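Uncharacterized protein (Methylibium petroleiphilum, PDB 3PL0) is of unknown detailed function but probably acts as a dioxygenase of the 2OG-Fe type, built on a cupin fold. Local coordinates at residues A[66-77]-A[140-151]. Sequence-based numbering, arbitrary orientation.
Sequences RYRRHGCFMQTL and GRWYIEAHPFRI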
ATOM      1  N   ARG A  66       5.843  14.421  -4.388  1.00 25.38           N
ATOM      2  CA  ARG A  66       5.859  12.968  -4.180  1.00 26.86           C
ATOM      3  C   ARG A  66       7.265  12.385  -4.326  1.00 27.18           C
ATOM      4  O   ARG A  66       7.971  12.667  -5.263  1.00 27.46           O
ATOM      5  CB  ARG A  66       4.913  12.311  -5.173  1.00 29.39           C
ATOM      6  CG  ARG A  66       4.792  10.788  -4.958  1.00 33.84           C
ATOM      7  CD  ARG A  66       3.531  10.247  -5.550  1.00 33.67           C
ATOM      8  NE  ARG A  66       3.567  10.281  -7.012  1.00 39.69           N
ATOM      9  CZ  ARG A  66       2.496  10.507  -7.773  1.00 46.78           C
ATOM     10  NH1 ARG A  66       1.319  10.735  -7.203  1.00 47.93           N
ATOM     11  NH2 ARG A  66       2.586  10.507  -9.104  1.00 46.66           N
ATOM     12  N   TYR A  67       7.655  11.592  -3.339  1.00 25.13           N
ATOM     13  CA  TYR A  67       8.845  10.778  -3.384  1.00 27.11           C
ATOM     14  C   TYR A  67       8.491   9.309  -3.271  1.00 26.84           C
ATOM     15  O   TYR A  67       7.564   8.922  -2.520  1.00 26.79           O
ATOM     16  CB  TYR A  67       9.753  11.146  -2.220  1.00 26.22           C
ATOM     17  CG  TYR A  67      10.089  12.627  -2.161  1.00 27.88           C
ATOM     18  CD1 TYR A  67       9.203  13.547  -1.581  1.00 30.78           C
ATOM     19  CD2 TYR A  67      11.260  13.106  -2.709  1.00 32.73           C
ATOM     20  CE1 TYR A  67       9.486  14.893  -1.543  1.00 33.87           C
ATOM     21  CE2 TYR A  67      11.555  14.458  -2.653  1.00 32.40           C
ATOM     22  CZ  TYR A  67      10.680  15.340  -2.071  1.00 33.86           C
ATOM     23  OH  TYR A  67      10.985  16.680  -2.061  1.00 33.85           O
ATOM     24  N   ARG A  68       9.269   8.475  -3.946  1.00 27.71           N
ATOM     25  CA  ARG A  68       8.999   7.050  -3.972  1.00 25.93           C
ATOM     26  C   ARG A  68      10.186   6.257  -4.471  1.00 27.81           C
ATOM     27  O   ARG A  68      11.206   6.798  -4.924  1.00 27.04           O
ATOM     28  CB  ARG A  68       7.815   6.762  -4.901  1.00 27.67           C
ATOM     29  CG  ARG A  68       8.131   7.006  -6.379  1.00 32.37           C
ATOM     30  CD  ARG A  68       6.929   7.215  -7.212  1.00 33.96           C
ATOM     31  NE  ARG A  68       6.139   5.990  -7.350  1.00 30.66           N
ATOM     32  CZ  ARG A  68       4.924   5.939  -7.888  1.00 27.46           C
ATOM     33  NH1 ARG A  68       4.346   7.030  -8.373  1.00 29.93           N
ATOM     34  NH2 ARG A  68       4.285   4.773  -7.939  1.00 29.69           N
ATOM     35  N   ARG A  69      10.030   4.955  -4.327  1.00 25.86           N
ATOM     36  CA  ARG A  69      10.877   3.958  -4.949  1.00 27.58           C
ATOM     37  C   ARG A  69       9.977   2.771  -5.230  1.00 26.60           C
ATOM     38  O   ARG A  69       8.796   2.784  -4.821  1.00 26.61           O
ATOM     39  CB  ARG A  69      12.008   3.548  -4.031  1.00 29.20           C
ATOM     40  CG  ARG A  69      13.136   4.570  -3.914  1.00 28.82           C
ATOM     41  CD  ARG A  69      14.195   4.060  -2.999  1.00 30.12           C
ATOM     42  NE  ARG A  69      15.209   5.077  -2.846  1.00 31.61           N
ATOM     43  CZ  ARG A  69      16.121   5.392  -3.758  1.00 36.66           C
ATOM     44  NH1 ARG A  69      16.255   4.719  -4.896  1.00 35.53           N
ATOM     45  NH2 ARG A  69      16.936   6.392  -3.496  1.00 40.74           N
ATOM     46  N   HIS A  70      10.504   1.803  -5.990  1.00 29.18           N
ATOM     47  CA  HIS A  70       9.711   0.704  -6.555  1.00 27.68           C
ATOM     48  C   HIS A  70      10.542  -0.570  -6.599  1.00 30.03           C
ATOM     49  O   HIS A  70      11.760  -0.536  -6.851  1.00 31.63           O
ATOM     50  CB  HIS A  70       9.228   1.123  -7.942  1.00 31.67           C
ATOM     51  CG  HIS A  70       8.413   0.096  -8.664  1.00 34.92           C
ATOM     52  ND1 HIS A  70       8.670  -0.271  -9.971  1.00 36.55           N
ATOM     53  CD2 HIS A  70       7.309  -0.601  -8.286  1.00 30.86           C
ATOM     54  CE1 HIS A  70       7.776  -1.169 -10.352  1.00 37.85           C
ATOM     55  NE2 HIS A  70       6.924  -1.368  -9.357  1.00 34.44           N
ATOM     56  N   GLY A  71       9.915  -1.698  -6.300  1.00 29.59           N
ATOM     57  CA  GLY A  71      10.610  -2.966  -6.330  1.00 31.72           C
ATOM     58  C   GLY A  71       9.609  -4.080  -6.438  1.00 33.39           C
ATOM     59  O   GLY A  71       8.475  -3.941  -5.961  1.00 27.26           O
ATOM     60  N   CYS A  72      10.030  -5.193  -7.047  1.00 30.79           N
ATOM     61  CA  CYS A  72       9.095  -6.283  -7.316  1.00 33.08           C
ATOM     62  C   CYS A  72       9.666  -7.626  -6.873  1.00 32.79           C
ATOM     63  O   CYS A  72      10.907  -7.831  -6.799  1.00 33.34           O
ATOM     64  CB  CYS A  72       8.742  -6.336  -8.798  1.00 36.21           C
ATOM     65  SG  CYS A  72       7.998  -4.791  -9.445  1.00 39.18           S
ATOM     66  N   PHE A  73       8.739  -8.540  -6.608  1.00 28.25           N
ATOM     67  CA  PHE A  73       9.053  -9.796  -6.026  1.00 30.01           C
ATOM     68  C   PHE A  73       8.095 -10.838  -6.550  1.00 30.36           C
ATOM     69  O   PHE A  73       7.038 -10.502  -7.098  1.00 30.34           O
ATOM     70  CB  PHE A  73       8.925  -9.708  -4.501  1.00 29.78           C
ATOM     71  CG  PHE A  73       9.681  -8.569  -3.901  1.00 28.98           C
ATOM     72  CD1 PHE A  73       9.133  -7.280  -3.905  1.00 33.73           C
ATOM     73  CD2 PHE A  73      10.928  -8.754  -3.333  1.00 33.26           C
ATOM     74  CE1 PHE A  73       9.833  -6.214  -3.372  1.00 30.78           C
ATOM     75  CE2 PHE A  73      11.635  -7.678  -2.794  1.00 35.92           C
ATOM     76  CZ  PHE A  73      11.073  -6.396  -2.816  1.00 30.51           C
HETATM   77  N   MSE A  74       8.502 -12.092  -6.367  1.00 30.39           N
HETATM   78  CA  MSE A  74       7.614 -13.238  -6.568  0.50 32.12           C
HETATM   79  C   MSE A  74       7.653 -14.111  -5.325  1.00 32.23           C
HETATM   80  O   MSE A  74       8.740 -14.454  -4.793  1.00 32.96           O
HETATM   81  CB  MSE A  74       7.969 -14.053  -7.825  0.50 33.57           C
HETATM   82  CG  MSE A  74       6.905 -15.094  -8.256  0.50 32.31           C
HETATM   83 SE   MSE A  74       7.267 -15.858 -10.051  0.38 49.61          SE
HETATM   84  CE  MSE A  74       8.877 -16.880  -9.563  0.50 41.89           C
ATOM     85  N   GLN A  75       6.459 -14.442  -4.862  1.00 29.91           N
ATOM     86  CA  GLN A  75       6.282 -15.284  -3.726  1.00 31.00           C
ATOM     87  C   GLN A  75       5.714 -16.582  -4.225  1.00 31.18           C
ATOM     88  O   GLN A  75       4.734 -16.585  -4.950  1.00 34.65           O
ATOM     89  CB  GLN A  75       5.310 -14.679  -2.746  1.00 28.19           C
ATOM     90  CG  GLN A  75       5.076 -15.563  -1.521  1.00 34.83           C
ATOM     91  CD  GLN A  75       4.121 -14.955  -0.509  1.00 33.30           C
ATOM     92  OE1 GLN A  75       3.403 -14.032  -0.821  1.00 32.32           O
ATOM     93  NE2 GLN A  75       4.089 -15.516   0.708  1.00 29.38           N
ATOM     94  N   THR A  76       6.353 -17.677  -3.835  1.00 32.64           N
ATOM     95  CA  THR A  76       5.805 -19.010  -4.023  0.60 32.26           C
ATOM     96  C   THR A  76       5.242 -19.497  -2.691  1.00 33.17           C
ATOM     97  O   THR A  76       5.870 -19.375  -1.651  1.00 31.95           O
ATOM     98  CB  THR A  76       6.891 -19.969  -4.569  0.60 35.36           C
ATOM     99  OG1 THR A  76       7.546 -19.344  -5.686  0.60 34.57           O
ATOM    100  CG2 THR A  76       6.297 -21.333  -4.998  0.60 23.50           C
ATOM    101  N   LEU A  77       4.037 -20.035  -2.716  1.00 34.37           N
ATOM    102  CA  LEU A  77       3.372 -20.450  -1.490  1.00 36.83           C
ATOM    103  C   LEU A  77       3.730 -21.833  -0.936  1.00 42.09           C
ATOM    104  O   LEU A  77       3.826 -21.980   0.286  1.00 45.82           O
ATOM    105  CB  LEU A  77       1.859 -20.348  -1.689  1.00 36.09           C
ATOM    106  CG  LEU A  77       1.442 -18.877  -1.787  1.00 39.73           C
ATOM    107  CD1 LEU A  77       0.074 -18.797  -2.365  1.00 37.03           C
ATOM    108  CD2 LEU A  77       1.504 -18.205  -0.395  1.00 38.99           C
ATOM    109  N   GLY A 140       0.061 -21.129  -7.375  1.00 40.56           N
ATOM    110  CA  GLY A 140       0.587 -20.753  -6.066  1.00 39.72           C
ATOM    111  C   GLY A 140       1.663 -19.665  -6.061  1.00 37.45           C
ATOM    112  O   GLY A 140       2.541 -19.689  -5.197  1.00 38.38           O
ATOM    113  N   ARG A 141       1.598 -18.713  -7.005  1.00 34.90           N
ATOM    114  CA  ARG A 141       2.570 -17.611  -7.079  1.00 35.32           C
ATOM    115  C   ARG A 141       1.886 -16.262  -7.019  1.00 29.88           C
ATOM    116  O   ARG A 141       0.942 -16.018  -7.746  1.00 33.44           O
ATOM    117  CB  ARG A 141       3.383 -17.619  -8.385  1.00 36.19           C
ATOM    118  CG  ARG A 141       4.255 -18.827  -8.641  1.00 48.35           C
ATOM    119  CD  ARG A 141       5.038 -18.613  -9.915  1.00 58.08           C
ATOM    120  NE  ARG A 141       5.737 -19.813 -10.368  1.00 81.96           N
ATOM    121  CZ  ARG A 141       6.941 -20.214  -9.944  1.00 93.71           C
ATOM    122  NH1 ARG A 141       7.617 -19.516  -9.024  1.00 94.71           N
ATOM    123  NH2 ARG A 141       7.472 -21.335 -10.445  1.00 99.69           N
ATOM    124  N   TRP A 142       2.377 -15.380  -6.170  1.00 28.35           N
ATOM    125  CA  TRP A 142       2.014 -13.982  -6.221  1.00 27.21           C
ATOM    126  C   TRP A 142       3.115 -13.146  -6.877  1.00 27.90           C
ATOM    127  O   TRP A 142       4.302 -13.308  -6.594  1.00 32.48           O
ATOM    128  CB  TRP A 142       1.803 -13.400  -4.792  1.00 26.91           C
ATOM    129  CG  TRP A 142       0.551 -13.830  -4.047  1.00 27.00           C
ATOM    130  CD1 TRP A 142       0.492 -14.434  -2.827  1.00 27.03           C
ATOM    131  CD2 TRP A 142      -0.790 -13.626  -4.457  1.00 24.47           C
ATOM    132  NE1 TRP A 142      -0.813 -14.630  -2.455  1.00 30.44           N
ATOM    133  CE2 TRP A 142      -1.622 -14.162  -3.456  1.00 28.36           C
ATOM    134  CE3 TRP A 142      -1.374 -13.077  -5.601  1.00 29.44           C
ATOM    135  CZ2 TRP A 142      -3.020 -14.111  -3.534  1.00 27.98           C
ATOM    136  CZ3 TRP A 142      -2.755 -13.033  -5.682  1.00 30.41           C
ATOM    137  CH2 TRP A 142      -3.558 -13.548  -4.659  1.00 31.12           C
ATOM    138  N   TYR A 143       2.691 -12.213  -7.709  1.00 26.72           N
ATOM    139  CA  TYR A 143       3.536 -11.183  -8.261  1.00 26.88           C
ATOM    140  C   TYR A 143       3.238  -9.910  -7.498  1.00 27.56           C
ATOM    141  O   TYR A 143       2.102  -9.389  -7.538  1.00 29.71           O
ATOM    142  CB  TYR A 143       3.250 -10.998  -9.744  1.00 28.94           C
ATOM    143  CG  TYR A 143       3.511 -12.284 -10.492  1.00 30.45           C
ATOM    144  CD1 TYR A 143       2.559 -13.281 -10.540  1.00 32.11           C
ATOM    145  CD2 TYR A 143       4.761 -12.537 -11.075  1.00 34.60           C
ATOM    146  CE1 TYR A 143       2.826 -14.510 -11.209  1.00 36.14           C
ATOM    147  CE2 TYR A 143       5.025 -13.711 -11.728  1.00 38.91           C
ATOM    148  CZ  TYR A 143       4.057 -14.700 -11.783  1.00 40.82           C
ATOM    149  OH  TYR A 143       4.310 -15.874 -12.427  1.00 48.25           O
ATOM    150  N   ILE A 144       4.256  -9.449  -6.781  1.00 27.06           N
ATOM    151  CA  ILE A 144       4.155  -8.390  -5.756  1.00 25.29           C
ATOM    152  C   ILE A 144       4.926  -7.165  -6.231  1.00 27.34           C
ATOM    153  O   ILE A 144       6.123  -7.257  -6.570  1.00 27.76           O
ATOM    154  CB  ILE A 144       4.785  -8.866  -4.399  1.00 24.26           C
ATOM    155  CG1 ILE A 144       4.121 -10.171  -3.942  1.00 28.13           C
ATOM    156  CG2 ILE A 144       4.744  -7.765  -3.324  1.00 25.44           C
ATOM    157  CD1 ILE A 144       4.746 -10.787  -2.698  1.00 28.75           C
ATOM    158  N   GLU A 145       4.280  -6.013  -6.206  1.00 25.05           N
ATOM    159  CA  GLU A 145       4.998  -4.743  -6.347  1.00 28.06           C
ATOM    160  C   GLU A 145       4.976  -3.973  -5.013  1.00 26.77           C
ATOM    161  O   GLU A 145       3.986  -4.024  -4.290  1.00 24.61           O
ATOM    162  CB  GLU A 145       4.398  -3.901  -7.465  1.00 27.06           C
ATOM    163  CG  GLU A 145       4.353  -4.619  -8.830  1.00 34.87           C
ATOM    164  CD  GLU A 145       4.025  -3.715 -10.031  1.00 43.41           C
ATOM    165  OE1 GLU A 145       4.637  -2.625 -10.169  1.00 45.24           O
ATOM    166  OE2 GLU A 145       3.182  -4.132 -10.872  1.00 41.59           O
ATOM    167  N   ALA A 146       6.091  -3.331  -4.680  1.00 24.74           N
ATOM    168  CA  ALA A 146       6.192  -2.541  -3.472  1.00 25.91           C
ATOM    169  C   ALA A 146       6.409  -1.085  -3.868  1.00 26.79           C
ATOM    170  O   ALA A 146       7.316  -0.794  -4.642  1.00 26.88           O
ATOM    171  CB  ALA A 146       7.322  -3.020  -2.635  1.00 25.33           C
ATOM    172  N   HIS A 147       5.601  -0.176  -3.318  1.00 23.57           N
ATOM    173  CA  HIS A 147       5.746   1.245  -3.594  1.00 25.22           C
ATOM    174  C   HIS A 147       5.794   2.042  -2.281  1.00 26.00           C
ATOM    175  O   HIS A 147       4.744   2.446  -1.751  1.00 27.27           O
ATOM    176  CB  HIS A 147       4.531   1.715  -4.374  1.00 26.37           C
ATOM    177  CG  HIS A 147       4.299   1.010  -5.661  1.00 28.17           C
ATOM    178  ND1 HIS A 147       4.735   1.529  -6.853  1.00 29.26           N
ATOM    179  CD2 HIS A 147       3.656  -0.146  -5.958  1.00 26.11           C
ATOM    180  CE1 HIS A 147       4.381   0.715  -7.836  1.00 35.46           C
ATOM    181  NE2 HIS A 147       3.730  -0.309  -7.317  1.00 29.81           N
ATOM    182  N   PRO A 148       6.981   2.264  -1.736  1.00 24.72           N
ATOM    183  CA  PRO A 148       7.076   3.174  -0.590  1.00 25.69           C
ATOM    184  C   PRO A 148       6.906   4.609  -1.049  1.00 25.81           C
ATOM    185  O   PRO A 148       7.494   5.001  -2.076  1.00 26.61           O
ATOM    186  CB  PRO A 148       8.487   2.978  -0.076  1.00 25.14           C
ATOM    187  CG  PRO A 148       9.263   2.424  -1.254  1.00 22.34           C
ATOM    188  CD  PRO A 148       8.274   1.624  -2.049  1.00 29.53           C
ATOM    189  N   PHE A 149       6.116   5.369  -0.316  1.00 26.89           N
ATOM    190  CA  PHE A 149       5.769   6.731  -0.692  1.00 25.11           C
ATOM    191  C   PHE A 149       6.045   7.690   0.438  1.00 24.65           C
ATOM    192  O   PHE A 149       5.753   7.371   1.582  1.00 23.35           O
ATOM    193  CB  PHE A 149       4.280   6.847  -0.949  1.00 23.89           C
ATOM    194  CG  PHE A 149       3.827   6.310  -2.270  1.00 26.87           C
ATOM    195  CD1 PHE A 149       4.137   6.956  -3.453  1.00 27.55           C
ATOM    196  CD2 PHE A 149       3.052   5.158  -2.327  1.00 25.36           C
ATOM    197  CE1 PHE A 149       3.687   6.458  -4.677  1.00 33.29           C
ATOM    198  CE2 PHE A 149       2.597   4.666  -3.534  1.00 30.60           C
ATOM    199  CZ  PHE A 149       2.906   5.325  -4.721  1.00 32.22           C
ATOM    200  N   ARG A 150       6.479   8.905   0.097  1.00 24.48           N
ATOM    201  CA  ARG A 150       6.309  10.069   0.982  1.00 26.67           C
ATOM    202  C   ARG A 150       5.692  11.181   0.177  1.00 26.18           C
ATOM    203  O   ARG A 150       6.174  11.526  -0.888  1.00 27.90           O
ATOM    204  CB  ARG A 150       7.626  10.561   1.554  1.00 28.47           C
ATOM    205  CG  ARG A 150       7.552  11.966   2.218  1.00 31.49           C
ATOM    206  CD  ARG A 150       8.771  12.319   3.015  1.00 30.20           C
ATOM    207  NE  ARG A 150       8.894  11.493   4.194  1.00 28.81           N
ATOM    208  CZ  ARG A 150       9.924  11.490   5.032  1.00 31.61           C
ATOM    209  NH1 ARG A 150      10.965  12.323   4.902  1.00 34.11           N
ATOM    210  NH2 ARG A 150       9.881  10.682   6.070  1.00 30.82           N
ATOM    211  N   ILE A 151       4.632  11.755   0.709  1.00 24.76           N
ATOM    212  CA  ILE A 151       4.007  12.917   0.117  1.00 24.43           C
ATOM    213  C   ILE A 151       4.322  14.077   1.069  1.00 26.81           C
ATOM    214  O   ILE A 151       3.995  14.016   2.255  1.00 24.30           O
ATOM    215  CB  ILE A 151       2.498  12.743  -0.007  1.00 24.19           C
ATOM    216  CG1 ILE A 151       2.094  11.488  -0.775  1.00 30.87           C
ATOM    217  CG2 ILE A 151       1.881  13.930  -0.726  1.00 26.34           C
ATOM    218  CD1 ILE A 151       2.585  11.416  -2.203  1.00 32.72           C
TER
HETATM  219  O   HOH W   1       6.899   3.360  -6.597  1.00 31.65           O
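Phe149 sets CE1 over one face of the Arg68 guanidinium, 3.5 Å from Arg68 CZ, the two planes 59° apart. In the guanidinium plane, at its edge, lie His147 ND1, weakly bonded by Arg68 NH2, and a water that accepts from Arg68 NE, donates to Arg69 O and also bonds His147 ND1. Asp56 pairs with Arg68 NH1 and with Arg66, and Phe107 makes a cation-pi contact with Arg68. The imidazoles of His70 and His147 are near parallel but slid apart, with His70 CD2 over the His147 face, 3.2 Å from His147 CE1. His70 NE2 donates to the anti lone pair of Glu145 OE1 at 2.7 Å, close to the ring plane, a reach given by a chi1 of 179° that turns CG away from the backbone N; His90 also bonds this buried oxygen. Were an alanine here instead of the imidazole, Glu145 OE1 would probably lose this donor and the His147 ring the CD2 lying over its face. Farther along, selenomethionine Met74, in one of its two conformers, places SE obliquely beside the Tyr143 ring, a Met-aromatic contact. Antiparallel backbone bonds join 66-77 to 140-151, but at Arg69 and His70, across from His147 and Pro148, the regular pairing is interrupted: Arg69 N bonds Pro148 O only weakly, at 3.4 Å. Side chains alternate between two faces, Cys72 and Glu145 on one, Phe73 and Ile144 on the other. This long pair belongs to the curled antiparallel sheet of the cupin (double-stranded beta-helix) fold. Strand 141-152 lies between strands 65-77 and 237-246, while helix 118-134 packs against Phe73, Leu77, Trp142 and Ala146.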